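Local coordinates for putative diflavin flavoprotein A 3 (Synechocystis sp., PDB 6H0C), which probably carries electrons from NADH to oxygen, giving water, in the full protein, of which this chain is the flavodiiron core, at residues Q252-N257 and G284-A289; N257-Y262 and K301-K306. All blocks are in the same frame, centred on the assembly; numbering follows the deposited sequence.

Contact 1 of 2, residues Q252-N257 and G284-A289; sequences QAQALN and GVAVTA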
loop_
_atom_site.group_PDB
_atom_site.type_symbol
_atom_site.label_atom_id
_atom_site.label_comp_id
_atom_site.label_asym_id
_atom_site.label_seq_id
_atom_site.Cartn_x
_atom_site.Cartn_y
_atom_site.Cartn_z
ATOM N N GLN A 252 0.847 -5.177 17.838
ATOM C CA GLN A 252 1.084 -6.602 18.002
ATOM C C GLN A 252 0.828 -7.035 19.441
ATOM O O GLN A 252 0.748 -8.222 19.740
ATOM C CB GLN A 252 2.501 -6.945 17.553
ATOM C CG GLN A 252 2.682 -6.689 16.061
ATOM C CD GLN A 252 4.102 -6.896 15.578
ATOM O OE1 GLN A 252 4.972 -6.049 15.779
ATOM N NE2 GLN A 252 4.339 -8.023 14.923
ATOM N N ALA A 253 0.661 -6.062 20.324
ATOM C CA ALA A 253 0.459 -6.342 21.738
ATOM C C ALA A 253 -1.014 -6.462 22.108
ATOM O O ALA A 253 -1.343 -6.871 23.222
ATOM C CB ALA A 253 1.118 -5.260 22.589
ATOM N N GLN A 254 -1.906 -6.108 21.191
ATOM C CA GLN A 254 -3.329 -6.125 21.511
ATOM C C GLN A 254 -3.842 -7.555 21.720
ATOM O O GLN A 254 -3.368 -8.501 21.087
ATOM C CB GLN A 254 -4.101 -5.400 20.420
ATOM C CG GLN A 254 -3.595 -3.980 20.283
ATOM C CD GLN A 254 -4.368 -3.148 19.301
ATOM O OE1 GLN A 254 -5.077 -2.224 19.691
ATOM N NE2 GLN A 254 -4.220 -3.449 18.016
ATOM N N ALA A 255 -4.796 -7.704 22.633
ATOM C CA ALA A 255 -5.230 -9.025 23.090
ATOM C C ALA A 255 -5.940 -9.812 22.002
ATOM O O ALA A 255 -5.818 -11.035 21.924
ATOM C CB ALA A 255 -6.137 -8.889 24.302
ATOM N N LEU A 256 -6.693 -9.104 21.168
ATOM C CA LEU A 256 -7.491 -9.758 20.151
ATOM C C LEU A 256 -6.974 -9.418 18.759
ATOM O O LEU A 256 -6.410 -8.342 18.536
ATOM C CB LEU A 256 -8.956 -9.363 20.306
ATOM C CG LEU A 256 -9.614 -9.918 21.579
ATOM C CD1 LEU A 256 -11.038 -9.402 21.739
ATOM C CD2 LEU A 256 -9.603 -11.458 21.606
ATOM N N ASN A 257 -7.157 -10.351 17.831
ATOM C CA ASN A 257 -6.694 -10.169 16.463
ATOM C C ASN A 257 -7.718 -10.682 15.450
ATOM O O ASN A 257 -8.376 -11.705 15.675
ATOM C CB ASN A 257 -5.354 -10.876 16.260
ATOM C CG ASN A 257 -4.920 -10.901 14.806
ATOM O OD1 ASN A 257 -5.466 -11.660 14.007
ATOM N ND2 ASN A 257 -3.922 -10.083 14.459
ATOM N N GLY A 284 -9.230 -0.861 18.960
ATOM C CA GLY A 284 -8.280 -1.524 19.842
ATOM C C GLY A 284 -8.109 -3.015 19.606
ATOM O O GLY A 284 -7.618 -3.738 20.472
ATOM N N VAL A 285 -8.512 -3.480 18.429
ATOM C CA VAL A 285 -8.301 -4.872 18.038
ATOM C C VAL A 285 -7.334 -4.900 16.852
ATOM O O VAL A 285 -7.463 -4.093 15.925
ATOM C CB VAL A 285 -9.639 -5.565 17.683
ATOM C CG1 VAL A 285 -9.409 -6.944 17.068
ATOM C CG2 VAL A 285 -10.519 -5.661 18.926
ATOM N N ALA A 286 -6.357 -5.805 16.900
ATOM C CA ALA A 286 -5.348 -5.924 15.846
ATOM C C ALA A 286 -5.929 -6.552 14.580
ATOM O O ALA A 286 -6.862 -7.361 14.648
ATOM C CB ALA A 286 -4.153 -6.751 16.339
ATOM N N VAL A 287 -5.371 -6.179 13.430
ATOM C CA VAL A 287 -5.744 -6.788 12.158
ATOM C C VAL A 287 -4.513 -7.319 11.438
ATOM O O VAL A 287 -3.509 -6.620 11.308
ATOM C CB VAL A 287 -6.468 -5.799 11.218
ATOM C CG1 VAL A 287 -6.707 -6.438 9.844
ATOM C CG2 VAL A 287 -7.785 -5.324 11.834
ATOM N N THR A 288 -4.602 -8.570 10.998
ATOM C CA THR A 288 -3.617 -9.170 10.118
ATOM C C THR A 288 -4.258 -9.288 8.746
ATOM O O THR A 288 -5.048 -10.192 8.480
ATOM C CB THR A 288 -3.157 -10.552 10.614
ATOM O OG1 THR A 288 -2.415 -10.398 11.830
ATOM C CG2 THR A 288 -2.277 -11.231 9.574
ATOM N N ALA A 289 -3.947 -8.334 7.884
ATOM C CA ALA A 289 -4.432 -8.376 6.522
ATOM C C ALA A 289 -3.771 -9.524 5.755
ATOM O O ALA A 289 -2.585 -9.799 5.920
ATOM C CB ALA A 289 -4.167 -7.049 5.833
HETATM O O HOH W 1 -7.379 -6.471 21.659
#
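Q254 turns its amide onto the backbone of G284-A286, with NE2 lying 3.4 Å from A286 N and OE1 close to the carbonyl group of G284. Two donors meet at one end of the amide and two acceptors at the other, which makes this an overlap by packing; NE2 gives a weak hydrogen bond to Q251 O instead. Just beyond, water 1 accepts from L256 N at 2.8 Å and donates to G284 O, bridging the two approaching chains before they pair directly. The pairing begins with A286 N, which donates to L256 O at 3.0 Å. Since A286 O receives V258 N in turn, A286 is bonded to both neighbours of N257, the register of parallel strands. This is where the edge strand 286-291 of the flavodoxin-like domain joins strand 257-262, the next strand in its five-stranded parallel sheet. Between the two bonds N257 CA makes a C-H...O contact of 3.3 Å with A286 O. Its side chain shares a sheet face with A286 CB, and CG stands anti to the backbone N (chi1 171°). ND2 donates to T288 OG1 at 3.0 Å, a nearly straight bond (162°) lying in the amide plane; OG1 is also hydrogen-bonded to K306 NZ. V285 CG1 lies against L256, 3.6 Å from its O and 4.1 Å from its CB.

Contact 2 of 2, residues N257-Y262 and K301-K306; sequences NVALIY and KEAIGK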
loop_
_atom_site.group_PDB
_atom_site.type_symbol
_atom_site.label_atom_id
_atom_site.label_comp_id
_atom_site.label_asym_id
_atom_site.label_seq_id
_atom_site.Cartn_x
_atom_site.Cartn_y
_atom_site.Cartn_z
ATOM N N ASN A 257 -7.157 -10.351 17.831
ATOM C CA ASN A 257 -6.694 -10.169 16.463
ATOM C C ASN A 257 -7.718 -10.682 15.450
ATOM O O ASN A 257 -8.376 -11.705 15.675
ATOM C CB ASN A 257 -5.354 -10.876 16.260
ATOM C CG ASN A 257 -4.920 -10.901 14.806
ATOM O OD1 ASN A 257 -5.466 -11.660 14.007
ATOM N ND2 ASN A 257 -3.922 -10.083 14.459
ATOM N N VAL A 258 -7.851 -9.969 14.336
ATOM C CA VAL A 258 -8.738 -10.401 13.264
ATOM C C VAL A 258 -7.933 -10.691 12.012
ATOM O O VAL A 258 -7.118 -9.869 11.600
ATOM C CB VAL A 258 -9.810 -9.341 12.927
ATOM C CG1 VAL A 258 -10.578 -9.740 11.659
ATOM C CG2 VAL A 258 -10.756 -9.134 14.107
ATOM N N ALA A 259 -8.158 -11.861 11.420
ATOM C CA ALA A 259 -7.582 -12.201 10.120
ATOM C C ALA A 259 -8.506 -11.672 9.028
ATOM O O ALA A 259 -9.661 -12.082 8.926
ATOM C CB ALA A 259 -7.391 -13.697 9.987
ATOM N N LEU A 260 -8.000 -10.741 8.230
ATOM C CA LEU A 260 -8.806 -10.089 7.211
ATOM C C LEU A 260 -8.281 -10.499 5.859
ATOM O O LEU A 260 -7.259 -9.992 5.393
ATOM C CB LEU A 260 -8.767 -8.568 7.376
ATOM C CG LEU A 260 -9.337 -7.690 6.260
ATOM C CD1 LEU A 260 -10.803 -7.970 6.062
ATOM C CD2 LEU A 260 -9.122 -6.217 6.598
ATOM N N ILE A 261 -8.980 -11.442 5.243
ATOM C CA ILE A 261 -8.563 -12.022 3.978
ATOM C C ILE A 261 -9.307 -11.354 2.824
ATOM O O ILE A 261 -10.531 -11.480 2.731
ATOM C CB ILE A 261 -8.836 -13.544 3.969
ATOM C CG1 ILE A 261 -8.072 -14.210 5.120
ATOM C CG2 ILE A 261 -8.493 -14.140 2.614
ATOM C CD1 ILE A 261 -8.505 -15.627 5.429
ATOM N N TYR A 262 -8.596 -10.629 1.961
ATOM C CA TYR A 262 -9.255 -10.058 0.785
ATOM C C TYR A 262 -8.581 -10.494 -0.516
ATOM O O TYR A 262 -7.434 -10.936 -0.515
ATOM C CB TYR A 262 -9.321 -8.531 0.882
ATOM C CG TYR A 262 -8.010 -7.822 1.131
ATOM C CD1 TYR A 262 -7.173 -7.487 0.085
ATOM C CD2 TYR A 262 -7.626 -7.455 2.419
ATOM C CE1 TYR A 262 -5.977 -6.824 0.312
ATOM C CE2 TYR A 262 -6.441 -6.788 2.652
ATOM C CZ TYR A 262 -5.618 -6.471 1.594
ATOM O OH TYR A 262 -4.427 -5.803 1.813
ATOM N N LYS A 301 -2.693 -20.060 7.388
ATOM C CA LYS A 301 -2.811 -20.923 8.557
ATOM C C LYS A 301 -2.418 -20.173 9.825
ATOM O O LYS A 301 -3.145 -20.217 10.814
ATOM C CB LYS A 301 -1.946 -22.170 8.413
ATOM C CG LYS A 301 -2.448 -23.176 7.401
ATOM C CD LYS A 301 -1.462 -24.332 7.270
ATOM C CE LYS A 301 -1.848 -25.274 6.144
ATOM N NZ LYS A 301 -0.800 -26.326 5.961
ATOM N N GLU A 302 -1.273 -19.491 9.800
ATOM C CA GLU A 302 -0.774 -18.799 10.995
ATOM C C GLU A 302 -1.719 -17.685 11.429
ATOM O O GLU A 302 -1.955 -17.484 12.618
ATOM C CB GLU A 302 0.625 -18.221 10.758
ATOM C CG GLU A 302 1.695 -19.255 10.417
ATOM C CD GLU A 302 1.845 -20.349 11.472
ATOM O OE1 GLU A 302 2.935 -20.436 12.082
ATOM O OE2 GLU A 302 0.889 -21.132 11.678
ATOM N N ALA A 303 -2.247 -16.949 10.460
ATOM C CA ALA A 303 -3.177 -15.879 10.770
ATOM C C ALA A 303 -4.417 -16.457 11.450
ATOM O O ALA A 303 -4.822 -15.985 12.511
ATOM C CB ALA A 303 -3.551 -15.110 9.514
ATOM N N ILE A 304 -5.006 -17.491 10.846
ATOM C CA ILE A 304 -6.209 -18.119 11.389
ATOM C C ILE A 304 -5.922 -18.772 12.750
ATOM O O ILE A 304 -6.774 -18.789 13.648
ATOM C CB ILE A 304 -6.782 -19.170 10.416
ATOM C CG1 ILE A 304 -7.340 -18.497 9.155
ATOM C CG2 ILE A 304 -7.873 -19.988 11.100
ATOM C CD1 ILE A 304 -8.426 -17.470 9.437
ATOM N N GLY A 305 -4.709 -19.290 12.900
ATOM C CA GLY A 305 -4.280 -19.897 14.145
ATOM C C GLY A 305 -4.198 -18.931 15.321
ATOM O O GLY A 305 -4.329 -19.354 16.470
ATOM N N LYS A 306 -3.984 -17.642 15.055
ATOM C CA LYS A 306 -3.896 -16.678 16.152
ATOM C C LYS A 306 -5.078 -15.692 16.221
ATOM O O LYS A 306 -5.133 -14.852 17.120
ATOM C CB LYS A 306 -2.563 -15.911 16.076
ATOM C CG LYS A 306 -2.550 -14.675 15.193
ATOM C CD LYS A 306 -1.141 -14.056 15.144
ATOM C CE LYS A 306 -1.122 -12.688 14.438
ATOM N NZ LYS A 306 -1.535 -12.756 13.001
HETATM O O HOH W 2 -6.826 -13.046 18.756
HETATM O O HOH W 3 -4.101 -13.245 12.403
#
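Strand 257-262 and helix segment 301-306 run in roughly opposed directions, their axes 145° apart and 7.6 Å from each other at closest approach, with A259 and A303 facing across the gap. The arrangement belongs to the beta-alpha-beta crossover of a flavodoxin-like fold: the chain leaves edge strand 286-291, passes through helix 297-306 over strand 257-262, and enters the sheet again as strand 309-313. Small side chains allow the close approach. A259 CB meets A303 CB at 4.1 Å, methyl to methyl, and I304 CD1 comes in beside it to touch the same A259 CB at 4.0 Å. The root of I304 does not face the strand; it is the end of the chain that bends in toward it. Farther along the strand I261 CD1 approaches I304 CD1 more loosely, at 4.4 Å, while I261 also packs on A328 and T332 of helix 323-335, and I304 on F310 of the neighbouring strand.

Toward the start of the strand, the buried apolar surface gives way to polar groups. The K306 side chain crosses that of N257 obliquely. Its CE lies 3.8 Å from N257 ND2; beyond it the otherwise extended chain turns at chi4 (-62°). With T288 OG1 as its second partner beside water 3, NZ links the helix end to strand 286-291 and to a bound water. Another water joins K306 O to N257 N, the latter bond being weak. Water 3 itself has three partners: it accepts from K306 NZ at 2.7 Å and donates both to N257 OD1 at 2.6 Å and to A303 O at 2.8 Å.

Overall arrangement
The two contacts illustrate how a strand of an alpha/beta sheet is bonded to its neighbour in the sheet and covered on one face at once. Contact 1 lies in the sheet, where strands 257-262 and 286-291 begin, partly buried, and relies on backbone pairing and directed polar bonds between neighbouring strands. Contact 2 sets a helix on one face of the same strand; it is more buried, has no direct hydrogen bond between its segments, and depends on apolar side chains and bridging waters. N257 belongs to both. Their polar ends merge at T288 OG1, so that the edge strand, its neighbour and the covering helix are tied together at one corner of the flavodoxin-like domain.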